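Local coordinates for protein D-alanine--D-alanine ligase (Coxiella burnetii, PDB 3TQT) that joins two D-alanine molecules, at the expense of ATP, into the D-alanyl-D-alanine dipeptide needed for peptidoglycan synthesis, at residues P104-Q117 and N315-S327. Numbering follows the deposited sequence.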
ATOM      1  N   PRO A 104       6.671  12.529   6.207  1.00 24.58           N
ATOM      2  CA  PRO A 104       7.529  11.571   5.527  1.00 27.18           C
ATOM      3  C   PRO A 104       8.140  12.294   4.328  1.00 35.64           C
ATOM      4  O   PRO A 104       7.407  12.830   3.490  1.00 33.16           O
ATOM      5  CB  PRO A 104       6.554  10.473   5.071  1.00 22.30           C
ATOM      6  CG  PRO A 104       5.222  10.831   5.632  1.00 24.97           C
ATOM      7  CD  PRO A 104       5.247  12.284   5.941  1.00 23.88           C
ATOM      8  N   MET A 105       9.462  12.362   4.260  1.00 21.63           N
ATOM      9  CA  MET A 105      10.069  13.089   3.163  1.00 20.80           C
ATOM     10  C   MET A 105      11.180  12.241   2.596  1.00 31.94           C
ATOM     11  O   MET A 105      12.234  12.738   2.213  1.00 37.89           O
ATOM     12  CB  MET A 105      10.550  14.474   3.604  1.00 28.78           C
ATOM     13  CG  MET A 105      10.972  15.407   2.456  1.00 30.40           C
ATOM     14  SD  MET A 105       9.834  15.488   1.038  1.00 35.51           S
ATOM     15  CE  MET A 105       8.256  15.731   1.875  1.00 26.94           C
ATOM     16  N   VAL A 106      10.919  10.943   2.565  1.00 23.04           N
ATOM     17  CA  VAL A 106      11.770  10.003   1.868  1.00 24.59           C
ATOM     18  C   VAL A 106      11.178   9.767   0.481  1.00 31.92           C
ATOM     19  O   VAL A 106      10.042   9.298   0.356  1.00 37.06           O
ATOM     20  CB  VAL A 106      11.862   8.676   2.630  1.00 24.41           C
ATOM     21  CG1 VAL A 106      12.586   7.631   1.785  1.00 25.07           C
ATOM     22  CG2 VAL A 106      12.561   8.880   3.960  1.00 32.29           C
ATOM     23  N   HIS A 107      11.937  10.115  -0.556  1.00 33.81           N
ATOM     24  CA  HIS A 107      11.501   9.906  -1.939  1.00 31.89           C
ATOM     25  C   HIS A 107      11.815   8.489  -2.401  1.00 35.14           C
ATOM     26  O   HIS A 107      12.818   7.901  -1.999  1.00 34.24           O
ATOM     27  CB  HIS A 107      12.181  10.897  -2.898  1.00 30.83           C
ATOM     28  CG  HIS A 107      12.132  12.326  -2.445  1.00 40.96           C
ATOM     29  ND1 HIS A 107      10.959  13.047  -2.369  1.00 35.10           N
ATOM     30  CD2 HIS A 107      13.119  13.172  -2.063  1.00 42.94           C
ATOM     31  CE1 HIS A 107      11.223  14.273  -1.943  1.00 35.58           C
ATOM     32  NE2 HIS A 107      12.525  14.373  -1.754  1.00 37.22           N
ATOM     33  N   GLY A 108      10.955   7.957  -3.266  1.00 29.77           N
ATOM     34  CA  GLY A 108      11.160   6.658  -3.873  1.00 31.58           C
ATOM     35  C   GLY A 108      10.979   5.478  -2.939  1.00 37.55           C
ATOM     36  O   GLY A 108      10.093   5.462  -2.074  1.00 36.56           O
ATOM     37  N   THR A 109      11.827   4.474  -3.132  1.00 32.21           N
ATOM     38  CA  THR A 109      11.781   3.260  -2.339  1.00 31.21           C
ATOM     39  C   THR A 109      11.637   3.558  -0.848  1.00 30.33           C
ATOM     40  O   THR A 109      12.269   4.477  -0.311  1.00 34.00           O
ATOM     41  CB  THR A 109      13.017   2.388  -2.614  1.00 38.61           C
ATOM     42  OG1 THR A 109      13.036   2.032  -3.998  1.00 46.75           O
ATOM     43  CG2 THR A 109      12.986   1.126  -1.784  1.00 48.65           C
ATOM     44  N   GLN A 110      10.769   2.780  -0.201  1.00 42.29           N
ATOM     45  CA  GLN A 110      10.489   2.887   1.236  1.00 42.30           C
ATOM     46  C   GLN A 110       9.621   4.096   1.597  1.00 41.63           C
ATOM     47  O   GLN A 110       8.684   3.986   2.392  1.00 39.77           O
ATOM     48  CB  GLN A 110      11.787   2.887   2.062  1.00 40.24           C
ATOM     49  CG  GLN A 110      12.812   1.815   1.656  1.00 44.51           C
ATOM     50  CD  GLN A 110      12.283   0.394   1.756  1.00 48.10           C
ATOM     51  OE1 GLN A 110      11.159   0.108   1.350  1.00 57.20           O
ATOM     52  NE2 GLN A 110      13.101  -0.507   2.288  1.00 51.32           N
ATOM     53  N   GLY A 111       9.928   5.243   1.001  1.00 31.67           N
ATOM     54  CA  GLY A 111       9.291   6.492   1.384  1.00 34.84           C
ATOM     55  C   GLY A 111       7.974   6.791   0.694  1.00 31.14           C
ATOM     56  O   GLY A 111       7.079   7.378   1.296  1.00 35.28           O
ATOM     57  N   GLU A 112       7.859   6.414  -0.576  1.00 34.62           N
ATOM     58  CA  GLU A 112       6.654   6.706  -1.345  1.00 34.01           C
ATOM     59  C   GLU A 112       5.865   5.449  -1.642  1.00 37.48           C
ATOM     60  O   GLU A 112       4.758   5.531  -2.169  1.00 37.95           O
ATOM     61  CB  GLU A 112       7.003   7.378  -2.682  1.00 40.02           C
ATOM     62  CG  GLU A 112       7.538   8.782  -2.549  1.00 43.02           C
ATOM     63  CD  GLU A 112       7.754   9.448  -3.899  1.00 42.82           C
ATOM     64  OE1 GLU A 112       6.777   9.965  -4.481  1.00 38.08           O
ATOM     65  OE2 GLU A 112       8.904   9.452  -4.374  1.00 45.87           O
ATOM     66  N   ASP A 113       6.443   4.289  -1.333  1.00 39.21           N
ATOM     67  CA  ASP A 113       5.853   3.015  -1.740  1.00 27.68           C
ATOM     68  C   ASP A 113       4.936   2.415  -0.693  1.00 24.85           C
ATOM     69  O   ASP A 113       4.537   1.257  -0.804  1.00 27.09           O
ATOM     70  CB  ASP A 113       6.916   1.985  -2.131  1.00 26.76           C
ATOM     71  CG  ASP A 113       7.896   1.678  -1.005  1.00 33.58           C
ATOM     72  OD1 ASP A 113       7.686   2.098   0.158  1.00 24.98           O
ATOM     73  OD2 ASP A 113       8.902   1.005  -1.306  1.00 42.26           O
ATOM     74  N   GLY A 114       4.621   3.201   0.328  1.00 24.42           N
ATOM     75  CA  GLY A 114       3.738   2.739   1.367  1.00 27.39           C
ATOM     76  C   GLY A 114       4.433   2.107   2.550  1.00 25.94           C
ATOM     77  O   GLY A 114       3.799   1.899   3.567  1.00 26.13           O
ATOM     78  N   ALA A 115       5.722   1.796   2.439  1.00 25.51           N
ATOM     79  CA  ALA A 115       6.410   1.126   3.542  1.00 31.45           C
ATOM     80  C   ALA A 115       6.474   2.007   4.789  1.00 27.80           C
ATOM     81  O   ALA A 115       6.045   1.603   5.870  1.00 21.90           O
ATOM     82  CB  ALA A 115       7.812   0.666   3.125  1.00 31.29           C
ATOM     83  N   LEU A 116       7.003   3.213   4.632  1.00 22.58           N
ATOM     84  CA  LEU A 116       7.091   4.164   5.734  1.00 26.64           C
ATOM     85  C   LEU A 116       5.705   4.541   6.262  1.00 23.87           C
ATOM     86  O   LEU A 116       5.490   4.635   7.468  1.00 21.62           O
ATOM     87  CB  LEU A 116       7.825   5.409   5.260  1.00 29.59           C
ATOM     88  CG  LEU A 116       8.653   6.168   6.285  1.00 42.27           C
ATOM     89  CD1 LEU A 116       9.588   5.228   7.045  1.00 39.19           C
ATOM     90  CD2 LEU A 116       9.435   7.248   5.550  1.00 44.42           C
ATOM     91  N   GLN A 117       4.773   4.769   5.349  1.00 18.66           N
ATOM     92  CA  GLN A 117       3.380   5.030   5.711  1.00 18.30           C
ATOM     93  C   GLN A 117       2.817   3.886   6.551  1.00 20.84           C
ATOM     94  O   GLN A 117       2.074   4.111   7.499  1.00 20.81           O
ATOM     95  CB  GLN A 117       2.531   5.196   4.447  1.00 20.08           C
ATOM     96  CG  GLN A 117       2.818   6.496   3.670  1.00 20.28           C
ATOM     97  CD  GLN A 117       4.142   6.459   2.892  1.00 22.04           C
ATOM     98  OE1 GLN A 117       4.652   5.390   2.565  1.00 20.70           O
ATOM     99  NE2 GLN A 117       4.682   7.628   2.587  1.00 23.34           N
ATOM    100  N   ASN A 315       0.690  11.333 -16.943  1.00 21.45           N
ATOM    101  CA  ASN A 315       1.739  10.324 -17.009  1.00 20.91           C
ATOM    102  C   ASN A 315       2.038   9.689 -15.659  1.00 20.05           C
ATOM    103  O   ASN A 315       2.338   8.499 -15.578  1.00 23.14           O
ATOM    104  CB  ASN A 315       3.029  10.903 -17.564  1.00 24.76           C
ATOM    105  CG  ASN A 315       3.952   9.826 -18.108  1.00 36.03           C
ATOM    106  OD1 ASN A 315       3.498   8.875 -18.760  1.00 34.24           O
ATOM    107  ND2 ASN A 315       5.245   9.955 -17.835  1.00 37.24           N
ATOM    108  N   GLU A 316       1.973  10.488 -14.598  1.00 17.73           N
ATOM    109  CA  GLU A 316       2.424  10.015 -13.300  1.00 20.34           C
ATOM    110  C   GLU A 316       1.821  10.862 -12.180  1.00 19.29           C
ATOM    111  O   GLU A 316       1.517  12.034 -12.378  1.00 19.17           O
ATOM    112  CB  GLU A 316       3.962  10.057 -13.228  1.00 25.08           C
ATOM    113  CG  GLU A 316       4.549   9.596 -11.904  1.00 37.16           C
ATOM    114  CD  GLU A 316       6.069   9.428 -11.952  1.00 37.67           C
ATOM    115  OE1 GLU A 316       6.701   9.935 -12.899  1.00 35.84           O
ATOM    116  OE2 GLU A 316       6.629   8.779 -11.042  1.00 40.00           O
ATOM    117  N   ILE A 317       1.622  10.240 -11.023  1.00 14.77           N
ATOM    118  CA  ILE A 317       1.273  10.967  -9.792  1.00 14.57           C
ATOM    119  C   ILE A 317       2.353  10.697  -8.759  1.00 17.56           C
ATOM    120  O   ILE A 317       2.625   9.547  -8.432  1.00 22.22           O
ATOM    121  CB  ILE A 317      -0.089  10.500  -9.228  1.00 13.72           C
ATOM    122  CG1 ILE A 317      -1.153  10.600 -10.332  1.00 14.74           C
ATOM    123  CG2 ILE A 317      -0.475  11.337  -7.964  1.00 14.99           C
ATOM    124  CD1 ILE A 317      -2.513  10.079  -9.935  1.00 21.13           C
ATOM    125  N   ASN A 318       2.965  11.757  -8.252  1.00 21.52           N
ATOM    126  CA  ASN A 318       4.064  11.643  -7.306  1.00 24.93           C
ATOM    127  C   ASN A 318       3.587  12.087  -5.948  1.00 19.86           C
ATOM    128  O   ASN A 318       3.213  13.250  -5.790  1.00 20.61           O
ATOM    129  CB  ASN A 318       5.199  12.571  -7.720  1.00 27.23           C
ATOM    130  CG  ASN A 318       5.719  12.256  -9.082  1.00 39.22           C
ATOM    131  OD1 ASN A 318       6.536  11.353  -9.249  1.00 51.32           O
ATOM    132  ND2 ASN A 318       5.230  12.980 -10.083  1.00 45.76           N
ATOM    133  N   THR A 319       3.624  11.184  -4.969  1.00 19.48           N
ATOM    134  CA  THR A 319       3.030  11.475  -3.664  1.00 17.47           C
ATOM    135  C   THR A 319       4.050  12.051  -2.683  1.00 20.49           C
ATOM    136  O   THR A 319       3.680  12.675  -1.705  1.00 26.95           O
ATOM    137  CB  THR A 319       2.400  10.215  -3.029  1.00 20.72           C
ATOM    138  OG1 THR A 319       3.409   9.216  -2.913  1.00 21.20           O
ATOM    139  CG2 THR A 319       1.247   9.665  -3.911  1.00 20.86           C
ATOM    140  N   ILE A 320       5.332  11.845  -2.946  1.00 23.19           N
ATOM    141  CA  ILE A 320       6.346  12.573  -2.178  1.00 31.19           C
ATOM    142  C   ILE A 320       7.259  13.281  -3.177  1.00 29.97           C
ATOM    143  O   ILE A 320       8.382  12.855  -3.438  1.00 27.59           O
ATOM    144  CB  ILE A 320       7.133  11.672  -1.181  1.00 33.36           C
ATOM    145  CG1 ILE A 320       6.178  10.753  -0.401  1.00 38.58           C
ATOM    146  CG2 ILE A 320       7.980  12.518  -0.202  1.00 27.70           C
ATOM    147  CD1 ILE A 320       5.321  11.448   0.656  1.00 42.47           C
ATOM    148  N   PRO A 321       6.748  14.358  -3.773  1.00 24.87           N
ATOM    149  CA  PRO A 321       7.516  15.115  -4.761  1.00 21.78           C
ATOM    150  C   PRO A 321       8.663  15.834  -4.078  1.00 23.97           C
ATOM    151  O   PRO A 321       8.611  16.014  -2.858  1.00 22.97           O
ATOM    152  CB  PRO A 321       6.503  16.129  -5.275  1.00 20.53           C
ATOM    153  CG  PRO A 321       5.554  16.313  -4.162  1.00 23.03           C
ATOM    154  CD  PRO A 321       5.444  14.979  -3.487  1.00 24.22           C
ATOM    155  N   GLY A 322       9.678  16.221  -4.846  1.00 23.88           N
ATOM    156  CA  GLY A 322      10.762  17.019  -4.308  1.00 30.51           C
ATOM    157  C   GLY A 322      10.195  18.211  -3.568  1.00 23.08           C
ATOM    158  O   GLY A 322       9.171  18.764  -3.964  1.00 22.85           O
ATOM    159  N   PHE A 323      10.853  18.604  -2.485  1.00 23.45           N
ATOM    160  CA  PHE A 323      10.346  19.691  -1.659  1.00 24.93           C
ATOM    161  C   PHE A 323      11.459  20.660  -1.289  1.00 27.56           C
ATOM    162  O   PHE A 323      11.342  21.429  -0.324  1.00 26.95           O
ATOM    163  CB  PHE A 323       9.672  19.131  -0.404  1.00 25.87           C
ATOM    164  CG  PHE A 323       8.284  19.629  -0.197  1.00 21.50           C
ATOM    165  CD1 PHE A 323       7.193  18.839  -0.539  1.00 23.36           C
ATOM    166  CD2 PHE A 323       8.059  20.899   0.313  1.00 26.64           C
ATOM    167  CE1 PHE A 323       5.898  19.297  -0.335  1.00 30.06           C
ATOM    168  CE2 PHE A 323       6.763  21.364   0.515  1.00 29.17           C
ATOM    169  CZ  PHE A 323       5.687  20.561   0.195  1.00 29.52           C
ATOM    170  N   THR A 324      12.546  20.624  -2.061  1.00 26.35           N
ATOM    171  CA  THR A 324      13.629  21.575  -1.887  1.00 27.39           C
ATOM    172  C   THR A 324      13.110  22.946  -2.272  1.00 28.06           C
ATOM    173  O   THR A 324      12.050  23.066  -2.864  1.00 21.92           O
ATOM    174  CB  THR A 324      14.843  21.233  -2.777  1.00 29.58           C
ATOM    175  OG1 THR A 324      14.613  21.702  -4.110  1.00 27.49           O
ATOM    176  CG2 THR A 324      15.070  19.728  -2.794  1.00 31.10           C
ATOM    177  N   ASN A 325      13.863  23.986  -1.949  1.00 29.56           N
ATOM    178  CA  ASN A 325      13.423  25.353  -2.229  1.00 33.55           C
ATOM    179  C   ASN A 325      13.244  25.670  -3.716  1.00 34.96           C
ATOM    180  O   ASN A 325      12.646  26.680  -4.075  1.00 36.44           O
ATOM    181  CB  ASN A 325      14.378  26.364  -1.582  1.00 42.00           C
ATOM    182  CG  ASN A 325      15.823  26.153  -2.005  1.00 64.66           C
ATOM    183  OD1 ASN A 325      16.102  25.487  -3.008  1.00 67.71           O
ATOM    184  ND2 ASN A 325      16.750  26.722  -1.241  1.00 74.90           N
ATOM    185  N   ILE A 326      13.760  24.811  -4.583  1.00 31.82           N
ATOM    186  CA  ILE A 326      13.580  25.021  -6.015  1.00 29.24           C
ATOM    187  C   ILE A 326      12.719  23.932  -6.650  1.00 30.89           C
ATOM    188  O   ILE A 326      12.548  23.899  -7.872  1.00 28.91           O
ATOM    189  CB  ILE A 326      14.924  25.040  -6.750  1.00 35.55           C
ATOM    190  CG1 ILE A 326      15.575  23.652  -6.697  1.00 38.78           C
ATOM    191  CG2 ILE A 326      15.832  26.108  -6.176  1.00 44.42           C
ATOM    192  CD1 ILE A 326      16.810  23.523  -7.568  1.00 44.44           C
ATOM    193  N   SER A 327      12.180  23.041  -5.822  1.00 28.50           N
ATOM    194  CA  SER A 327      11.381  21.930  -6.322  1.00 27.76           C
ATOM    195  C   SER A 327      10.021  22.400  -6.814  1.00 30.72           C
ATOM    196  O   SER A 327       9.427  23.321  -6.241  1.00 24.71           O
ATOM    197  CB  SER A 327      11.205  20.867  -5.242  1.00 25.62           C
ATOM    198  OG  SER A 327      12.417  20.178  -5.030  1.00 26.73           O
TER
HETATM  199  O   HOH W   1       4.678   8.634  -6.157  1.00 25.93           O
HETATM  200  O   HOH W   2       3.408   7.023  -4.397  1.00 26.18           O
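Both backbone polar groups of I320 are gripped by side chains of 104-117: E112 OE1 accepts from I320 N at 2.8 Å, and H107 ND1 donates to I320 O, also at 2.8 Å. The amide meets OE1 from above the carboxylate plane, whereas I320 O lies near the plane of the imidazole. H107 NE2 is hydrogen-bonded to S24 OG of helix 18-31, so the ring is held at both nitrogens. The other carboxylate oxygen, E112 OE2, takes G108 N on its anti lone pair, a second grip that fixes the rotation of the group. With CG anti to the carbonyl carbon (chi1 -69°), E112 runs alongside I320 in the opposite direction, its CG 3.2 Å from I320 CG1, a tight approach. M105 SD lies 3.7 Å from the second branch, I320 CG2, and 3.9 Å from F323 CB, brought there by a chain bent at chi2 and chi3. Two waters extend the seam, one linking E112 OE1 to T319 N, the other E112 O to T319 OG1. Strand 312-318, with the predicted magnesium ligands E316 and N318, ends two residues before I320. The contact thus ties the N-terminal domain to this strand of the ATP-grasp domain, at the domain junction of a D-alanine–D-alanine ligase.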